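Local atomic coordinates of packaging protein UL32 (Human herpesvirus 8 type M, PDB entry 6XF9), a protein that forms a pentameric ring required for herpesviral packaging and probably helps bring new capsids to the nuclear compartments where viral DNA is cleaved and packaged. Residues V295-E300 with P360-K365; F341-V346 with L354-T359. All coordinates share one frame; numbering follows the deposited sequence.

Interaction 1: residues V295-E300 with P360-K365. With ZN (zinc ion), chain P.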
ATOM      1  N   VAL D 295     -33.292  10.675  16.398  1.00 42.86           N
ATOM      2  CA  VAL D 295     -33.590  11.118  17.755  1.00 43.29           C
ATOM      3  C   VAL D 295     -34.053   9.903  18.545  1.00 42.61           C
ATOM      4  O   VAL D 295     -35.132   9.367  18.299  1.00 42.85           O
ATOM      5  CB  VAL D 295     -34.645  12.233  17.781  1.00 44.43           C
ATOM      6  CG1 VAL D 295     -34.995  12.587  19.216  1.00 43.54           C
ATOM      7  CG2 VAL D 295     -34.137  13.456  17.078  1.00 45.37           C
ATOM      8  N   CYS D 296     -33.262   9.459  19.507  1.00 47.87           N
ATOM      9  CA  CYS D 296     -33.623   8.285  20.280  1.00 46.23           C
ATOM     10  C   CYS D 296     -34.551   8.665  21.419  1.00 45.08           C
ATOM     11  O   CYS D 296     -34.241   9.570  22.205  1.00 43.93           O
ATOM     12  CB  CYS D 296     -32.376   7.620  20.822  1.00 43.79           C
ATOM     13  SG  CYS D 296     -32.748   6.294  21.964  1.00 42.44           S
ATOM     14  N   LEU D 297     -35.705   7.998  21.499  1.00 56.73           N
ATOM     15  CA  LEU D 297     -36.678   8.385  22.520  1.00 55.86           C
ATOM     16  C   LEU D 297     -36.278   7.893  23.892  1.00 54.06           C
ATOM     17  O   LEU D 297     -36.554   8.570  24.884  1.00 53.25           O
ATOM     18  CB  LEU D 297     -38.060   7.834  22.199  1.00 56.90           C
ATOM     19  CG  LEU D 297     -38.946   8.727  21.359  1.00 57.93           C
ATOM     20  CD1 LEU D 297     -40.133   7.900  20.884  1.00 58.78           C
ATOM     21  CD2 LEU D 297     -39.390   9.887  22.211  1.00 57.06           C
ATOM     22  N   LEU D 298     -35.614   6.736  23.968  1.00 43.91           N
ATOM     23  CA  LEU D 298     -35.193   6.213  25.256  1.00 42.33           C
ATOM     24  C   LEU D 298     -34.080   7.045  25.872  1.00 40.52           C
ATOM     25  O   LEU D 298     -33.904   7.031  27.095  1.00 39.52           O
ATOM     26  CB  LEU D 298     -34.767   4.754  25.114  1.00 42.89           C
ATOM     27  CG  LEU D 298     -35.812   3.872  24.429  1.00 44.89           C
ATOM     28  CD1 LEU D 298     -35.294   2.477  24.210  1.00 45.63           C
ATOM     29  CD2 LEU D 298     -37.029   3.830  25.309  1.00 45.30           C
ATOM     30  N   CYS D 299     -33.281   7.729  25.057  1.00 45.96           N
ATOM     31  CA  CYS D 299     -32.315   8.665  25.624  1.00 44.22           C
ATOM     32  C   CYS D 299     -33.003   9.900  26.177  1.00 44.54           C
ATOM     33  O   CYS D 299     -32.521  10.486  27.149  1.00 43.24           O
ATOM     34  CB  CYS D 299     -31.267   9.071  24.582  1.00 44.37           C
ATOM     35  SG  CYS D 299     -29.975   7.821  24.250  1.00 43.15           S
ATOM     36  N   GLU D 300     -34.092  10.349  25.545  1.00 55.26           N
ATOM     37  CA  GLU D 300     -34.884  11.415  26.148  1.00 55.30           C
ATOM     38  C   GLU D 300     -35.385  10.972  27.515  1.00 54.19           C
ATOM     39  O   GLU D 300     -35.267  11.707  28.498  1.00 53.49           O
ATOM     40  CB  GLU D 300     -36.065  11.776  25.244  1.00 57.21           C
ATOM     41  CG  GLU D 300     -35.676  12.115  23.817  1.00 59.07           C
ATOM     42  CD  GLU D 300     -34.713  13.266  23.715  1.00 59.30           C
ATOM     43  OE1 GLU D 300     -34.862  14.212  24.497  1.00 58.66           O
ATOM     44  OE2 GLU D 300     -33.776  13.208  22.881  1.00 60.25           O
ATOM     45  N   PRO D 360     -38.858  -2.756  18.422  1.00 41.63           N
ATOM     46  CA  PRO D 360     -37.724  -3.558  18.922  1.00 41.98           C
ATOM     47  C   PRO D 360     -36.391  -3.079  18.391  1.00 41.19           C
ATOM     48  O   PRO D 360     -35.362  -3.338  19.017  1.00 41.38           O
ATOM     49  CB  PRO D 360     -38.046  -4.986  18.454  1.00 42.94           C
ATOM     50  CG  PRO D 360     -39.520  -4.970  18.101  1.00 42.91           C
ATOM     51  CD  PRO D 360     -39.796  -3.567  17.626  1.00 42.13           C
ATOM     52  N   GLN D 361     -36.362  -2.426  17.229  1.00 54.93           N
ATOM     53  CA  GLN D 361     -35.113  -1.832  16.774  1.00 53.47           C
ATOM     54  C   GLN D 361     -34.706  -0.641  17.638  1.00 53.03           C
ATOM     55  O   GLN D 361     -33.529  -0.499  17.962  1.00 52.38           O
ATOM     56  CB  GLN D 361     -35.228  -1.393  15.323  1.00 52.88           C
ATOM     57  CG  GLN D 361     -35.268  -2.500  14.286  1.00 52.99           C
ATOM     58  CD  GLN D 361     -36.631  -3.087  14.112  1.00 54.03           C
ATOM     59  OE1 GLN D 361     -37.620  -2.529  14.580  1.00 54.64           O
ATOM     60  NE2 GLN D 361     -36.707  -4.189  13.381  1.00 54.49           N
ATOM     61  N   GLU D 362     -35.645   0.240  18.019  1.00 57.22           N
ATOM     62  CA  GLU D 362     -35.257   1.369  18.869  1.00 56.58           C
ATOM     63  C   GLU D 362     -34.667   0.876  20.168  1.00 56.65           C
ATOM     64  O   GLU D 362     -33.677   1.430  20.654  1.00 55.51           O
ATOM     65  CB  GLU D 362     -36.431   2.297  19.171  1.00 56.66           C
ATOM     66  CG  GLU D 362     -37.085   2.937  17.950  1.00 57.00           C
ATOM     67  CD  GLU D 362     -38.030   4.063  18.323  1.00 56.99           C
ATOM     68  OE1 GLU D 362     -39.264   3.819  18.261  1.00 57.29           O
ATOM     69  OE2 GLU D 362     -37.543   5.158  18.721  1.00 56.82           O
ATOM     70  N   ILE D 363     -35.275  -0.155  20.757  1.00 42.22           N
ATOM     71  CA  ILE D 363     -34.768  -0.701  22.009  1.00 41.79           C
ATOM     72  C   ILE D 363     -33.487  -1.480  21.756  1.00 42.25           C
ATOM     73  O   ILE D 363     -32.527  -1.388  22.530  1.00 40.49           O
ATOM     74  CB  ILE D 363     -35.857  -1.560  22.677  1.00 42.99           C
ATOM     75  CG1 ILE D 363     -37.002  -0.663  23.131  1.00 42.20           C
ATOM     76  CG2 ILE D 363     -35.316  -2.326  23.868  1.00 43.22           C
ATOM     77  CD1 ILE D 363     -38.279  -1.393  23.333  1.00 43.24           C
ATOM     78  N   HIS D 364     -33.436  -2.246  20.659  1.00 44.02           N
ATOM     79  CA  HIS D 364     -32.191  -2.913  20.277  1.00 42.72           C
ATOM     80  C   HIS D 364     -31.073  -1.901  20.102  1.00 39.76           C
ATOM     81  O   HIS D 364     -29.971  -2.071  20.637  1.00 38.08           O
ATOM     82  CB  HIS D 364     -32.378  -3.694  18.977  1.00 43.16           C
ATOM     83  CG  HIS D 364     -31.143  -4.412  18.519  1.00 41.89           C
ATOM     84  ND1 HIS D 364     -30.820  -4.566  17.185  1.00 40.68           N
ATOM     85  CD2 HIS D 364     -30.163  -5.035  19.217  1.00 41.35           C
ATOM     86  CE1 HIS D 364     -29.685  -5.238  17.084  1.00 39.51           C
ATOM     87  NE2 HIS D 364     -29.267  -5.535  18.301  1.00 39.87           N
ATOM     88  N   LYS D 365     -31.335  -0.848  19.323  1.00 41.85           N
ATOM     89  CA  LYS D 365     -30.339   0.187  19.078  1.00 39.04           C
ATOM     90  C   LYS D 365     -29.877   0.814  20.372  1.00 37.48           C
ATOM     91  O   LYS D 365     -28.680   1.048  20.563  1.00 35.41           O
ATOM     92  CB  LYS D 365     -30.914   1.251  18.164  1.00 39.56           C
ATOM     93  CG  LYS D 365     -30.120   2.500  18.125  1.00 37.75           C
ATOM     94  CD  LYS D 365     -30.868   3.558  17.350  1.00 38.71           C
ATOM     95  CE  LYS D 365     -30.271   4.895  17.632  1.00 37.57           C
ATOM     96  NZ  LYS D 365     -30.837   5.883  16.712  1.00 38.98           N
TER
HETATM   97 ZN    ZN P 502     -30.714   5.978  23.038  1.00 47.64          ZN
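The zinc-binding CxxC motif, Cys296 to Cys299, packs here against helix 360-369, the helix that supplies the histidine ligand of the same metal. Leu298 and Ile363 make the apolar contact between the two segments. CD1 of Leu298 lies 3.7 Å from CG1 of Ile363, and the two side chains meet at a slant. The same methyl rests on the helix backbone, with Leu298 CD1 4.0 Å from Glu362 O. In Leu298, CG stands anti to the carbonyl carbon (chi1 -52°), and the extended second torsion (chi2 175°) carries CD1 across to Ile363. Glu362 starts out toward the motif, and its carboxylate ends near Leu297, where OE2 of Glu362 is 4.3 Å from CD1 of Leu297, a loose contact.

The two cysteines of the motif hold the zinc ion. Cys296 SG and Cys299 SG each bind it at 2.3 Å. Cys296 is also the N-cap of helix 297-304: its SG accepts a bond from Cys299 N at 3.5 Å, with an N-H...S angle of 150°. One thiolate therefore serves both metal and helix start. The N-H would be expected to draw off some of the sulfur's negative charge.

His366 and Cys373 complete the site of three cysteines and one histidine. Leu298 also touches His366, so it packs beside a ligand. Ile363 also packs on Ile333 and Leu337 of helix 329-338, and Lys365 NZ forms a salt bridge with the C-terminal carboxylate of Ala467. The contact is buried, and it joins two helices that both feed one metal. Short CxxC spacing at a helix start, completed by a distant His and Cys, is typical of a zinc-finger-like site, here probably structural.

Interaction 2: residues F341-V346 with L354-T359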
ATOM      1  N   PHE D 341     -48.242  -7.551  31.178  1.00 85.81           N
ATOM      2  CA  PHE D 341     -47.759  -7.119  32.469  1.00 85.36           C
ATOM      3  C   PHE D 341     -46.313  -6.740  32.428  1.00 84.54           C
ATOM      4  O   PHE D 341     -45.632  -6.808  33.416  1.00 84.46           O
ATOM      5  CB  PHE D 341     -47.933  -8.234  33.489  1.00 85.83           C
ATOM      6  N   ALA D 342     -45.847  -6.343  31.268  1.00 66.57           N
ATOM      7  CA  ALA D 342     -44.446  -6.038  31.067  1.00 66.10           C
ATOM      8  C   ALA D 342     -43.835  -4.961  31.885  1.00 64.80           C
ATOM      9  O   ALA D 342     -44.430  -3.972  32.173  1.00 63.90           O
ATOM     10  CB  ALA D 342     -44.219  -5.715  29.625  1.00 65.86           C
ATOM     11  N   MET D 343     -42.594  -5.163  32.248  1.00 73.23           N
ATOM     12  CA  MET D 343     -41.926  -4.115  33.033  1.00 71.96           C
ATOM     13  C   MET D 343     -42.680  -3.645  34.274  1.00 71.51           C
ATOM     14  O   MET D 343     -42.919  -2.449  34.439  1.00 70.38           O
ATOM     15  CB  MET D 343     -41.601  -2.914  32.140  1.00 70.69           C
ATOM     16  CG  MET D 343     -40.711  -3.247  30.952  1.00 70.81           C
ATOM     17  SD  MET D 343     -40.339  -1.807  29.934  1.00 69.58           S
ATOM     18  CE  MET D 343     -39.482  -0.770  31.117  1.00 67.64           C
ATOM     19  N   PRO D 344     -43.060  -4.583  35.153  1.00 85.26           N
ATOM     20  CA  PRO D 344     -43.853  -4.178  36.328  1.00 84.83           C
ATOM     21  C   PRO D 344     -43.077  -3.306  37.305  1.00 83.83           C
ATOM     22  O   PRO D 344     -43.700  -2.650  38.155  1.00 83.31           O
ATOM     23  CB  PRO D 344     -44.253  -5.512  36.964  1.00 85.83           C
ATOM     24  CG  PRO D 344     -43.338  -6.556  36.362  1.00 86.93           C
ATOM     25  CD  PRO D 344     -42.476  -5.925  35.314  1.00 86.37           C
ATOM     26  N   TYR D 345     -41.741  -3.291  37.208  1.00 67.12           N
ATOM     27  CA  TYR D 345     -40.862  -2.466  38.029  1.00 65.86           C
ATOM     28  C   TYR D 345     -40.994  -0.978  37.743  1.00 64.62           C
ATOM     29  O   TYR D 345     -40.378  -0.175  38.454  1.00 63.67           O
ATOM     30  CB  TYR D 345     -39.399  -2.888  37.810  1.00 65.94           C
ATOM     31  CG  TYR D 345     -39.059  -3.257  36.364  1.00 66.44           C
ATOM     32  CD1 TYR D 345     -38.645  -2.294  35.436  1.00 65.26           C
ATOM     33  CD2 TYR D 345     -39.155  -4.572  35.935  1.00 67.94           C
ATOM     34  CE1 TYR D 345     -38.353  -2.646  34.117  1.00 65.74           C
ATOM     35  CE2 TYR D 345     -38.869  -4.927  34.639  1.00 68.51           C
ATOM     36  CZ  TYR D 345     -38.466  -3.976  33.725  1.00 67.49           C
ATOM     37  OH  TYR D 345     -38.179  -4.375  32.425  1.00 68.10           O
ATOM     38  N   VAL D 346     -41.748  -0.587  36.720  1.00 68.29           N
ATOM     39  CA  VAL D 346     -41.945   0.822  36.405  1.00 67.15           C
ATOM     40  C   VAL D 346     -43.300   1.216  36.978  1.00 67.30           C
ATOM     41  O   VAL D 346     -44.327   0.621  36.623  1.00 68.12           O
ATOM     42  CB  VAL D 346     -41.882   1.083  34.887  1.00 66.77           C
ATOM     43  CG1 VAL D 346     -42.114   2.564  34.581  1.00 65.43           C
ATOM     44  CG2 VAL D 346     -40.562   0.606  34.300  1.00 66.58           C
ATOM     45  N   LEU D 354     -44.607   4.212  26.966  1.00 62.06           N
ATOM     46  CA  LEU D 354     -43.715   4.728  25.929  1.00 61.73           C
ATOM     47  C   LEU D 354     -42.679   3.676  25.546  1.00 62.10           C
ATOM     48  O   LEU D 354     -42.470   3.401  24.358  1.00 62.70           O
ATOM     49  CB  LEU D 354     -43.044   6.019  26.400  1.00 60.33           C
ATOM     50  CG  LEU D 354     -42.330   6.900  25.378  1.00 60.19           C
ATOM     51  CD1 LEU D 354     -42.133   8.276  25.986  1.00 59.18           C
ATOM     52  CD2 LEU D 354     -40.973   6.322  24.937  1.00 60.08           C
ATOM     53  N   ILE D 355     -41.988   3.116  26.549  1.00 53.94           N
ATOM     54  CA  ILE D 355     -40.969   2.097  26.306  1.00 54.16           C
ATOM     55  C   ILE D 355     -41.563   0.922  25.537  1.00 55.77           C
ATOM     56  O   ILE D 355     -40.971   0.425  24.573  1.00 56.53           O
ATOM     57  CB  ILE D 355     -40.330   1.658  27.638  1.00 53.74           C
ATOM     58  CG1 ILE D 355     -39.511   2.812  28.245  1.00 51.84           C
ATOM     59  CG2 ILE D 355     -39.473   0.410  27.460  1.00 54.66           C
ATOM     60  CD1 ILE D 355     -38.919   2.493  29.621  1.00 51.42           C
ATOM     61  N   ARG D 356     -42.742   0.460  25.952  1.00 73.04           N
ATOM     62  CA  ARG D 356     -43.386  -0.679  25.298  1.00 74.24           C
ATOM     63  C   ARG D 356     -43.905  -0.350  23.912  1.00 74.44           C
ATOM     64  O   ARG D 356     -44.177  -1.269  23.134  1.00 75.55           O
ATOM     65  CB  ARG D 356     -44.514  -1.201  26.172  1.00 74.87           C
ATOM     66  CG  ARG D 356     -43.984  -1.713  27.491  1.00 75.09           C
ATOM     67  CD  ARG D 356     -45.075  -2.347  28.298  1.00 76.01           C
ATOM     68  NE  ARG D 356     -45.699  -3.437  27.558  1.00 77.30           N
ATOM     69  CZ  ARG D 356     -46.861  -3.985  27.886  1.00 77.95           C
ATOM     70  NH1 ARG D 356     -47.510  -3.549  28.963  1.00 77.70           N
ATOM     71  NH2 ARG D 356     -47.360  -4.982  27.160  1.00 78.76           N
ATOM     72  N   GLY D 357     -44.119   0.930  23.611  1.00 57.78           N
ATOM     73  CA  GLY D 357     -44.516   1.329  22.272  1.00 57.84           C
ATOM     74  C   GLY D 357     -43.367   1.470  21.297  1.00 57.85           C
ATOM     75  O   GLY D 357     -43.597   1.465  20.083  1.00 58.31           O
ATOM     76  N   CYS D 358     -42.142   1.638  21.800  1.00 56.66           N
ATOM     77  CA  CYS D 358     -40.979   1.699  20.932  1.00 56.43           C
ATOM     78  C   CYS D 358     -40.848   0.413  20.134  1.00 57.36           C
ATOM     79  O   CYS D 358     -41.214  -0.671  20.598  1.00 58.20           O
ATOM     80  CB  CYS D 358     -39.707   1.940  21.744  1.00 55.49           C
ATOM     81  SG  CYS D 358     -39.548   3.613  22.445  1.00 54.25           S
ATOM     82  N   THR D 359     -40.304   0.540  18.927  1.00 45.81           N
ATOM     83  CA  THR D 359     -40.055  -0.628  18.106  1.00 46.39           C
ATOM     84  C   THR D 359     -38.906  -1.445  18.698  1.00 46.49           C
ATOM     85  O   THR D 359     -38.051  -0.901  19.401  1.00 45.99           O
ATOM     86  CB  THR D 359     -39.726  -0.194  16.680  1.00 45.99           C
ATOM     87  OG1 THR D 359     -38.373   0.278  16.613  1.00 45.32           O
ATOM     88  CG2 THR D 359     -40.633   0.918  16.282  1.00 45.69           C
TER
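Met343 meets Ile355, and Ala342 meets Arg356, where the loop after helix 329-338 packs on the end of helix 349-357. The sulfur of Met343 presses on the gamma methyl of Ile355, with Met343 SD 3.4 Å from Ile355 CG2. The methyl next to it goes on to the delta methyl, Met343 CE being 3.6 Å from Ile355 CD1. A bend at the third torsion of Met343 (chi3 61°) turns CE back so that sulfur and methyl both lie against Ile355. The two side chains cross at about a right angle.

Ala342 sits over one face of the Arg356 guanidinium. Its CB stands 3.4 Å above the plane, displaced toward the rim, and is 3.4 Å from Arg356 NE and 3.6 Å from CZ. Arg356 itself bends at chi3 (58°), which brings its flat group under the methyl. Hydrogen bonds then hold that group: NH1 to Pro340 O and NH2 to Leu337 O. Both acceptors belong to the end of helix 329-338 and the residues just after it. The arginine thus ties one helix to the exit of another, and Ala342 covers its face.

Further out, a type I turn from Met343 to Val346 shapes the loop, closed by Val346 N to Met343 O at 3.2 Å. The Tyr345 ring has Met343 CA over one face, and its OH bonds to Glu318 OE1. Helix 308-321 backs this side, with Leu312 touching Ile355, while Leu298 reaches Ile355 from helix 297-304. No other subunit touches the two segments. This is the plain packing between consecutive helices of a mostly helical protein, with the connecting loop folded back on the last turn of the helix that follows it.

Overall arrangement
Interaction 2 is nested inside the chain loop that interaction 1 closes, and the order is 295-300, 341-346, 354-359, 360-365. Their centres are about 13 Å apart, on the same side of the chain's centre. Helix 349-357 passes into helix 360-369 through Cys358 and Thr359, so the second segments of both contacts adjoin. They also touch in space: Ile363 CD1 is 3.5 Å from Ile355 O, and Leu298 CD2 is 3.8 Å from Cys358 SG. Leu298 and Ile363 thus each take part in both contacts. Interaction 1 lies at the zinc site. Interaction 2 lies further from the chain's centre, where the loop 341-346 packs on helix 349-357, the helix just before the one that supplies His366.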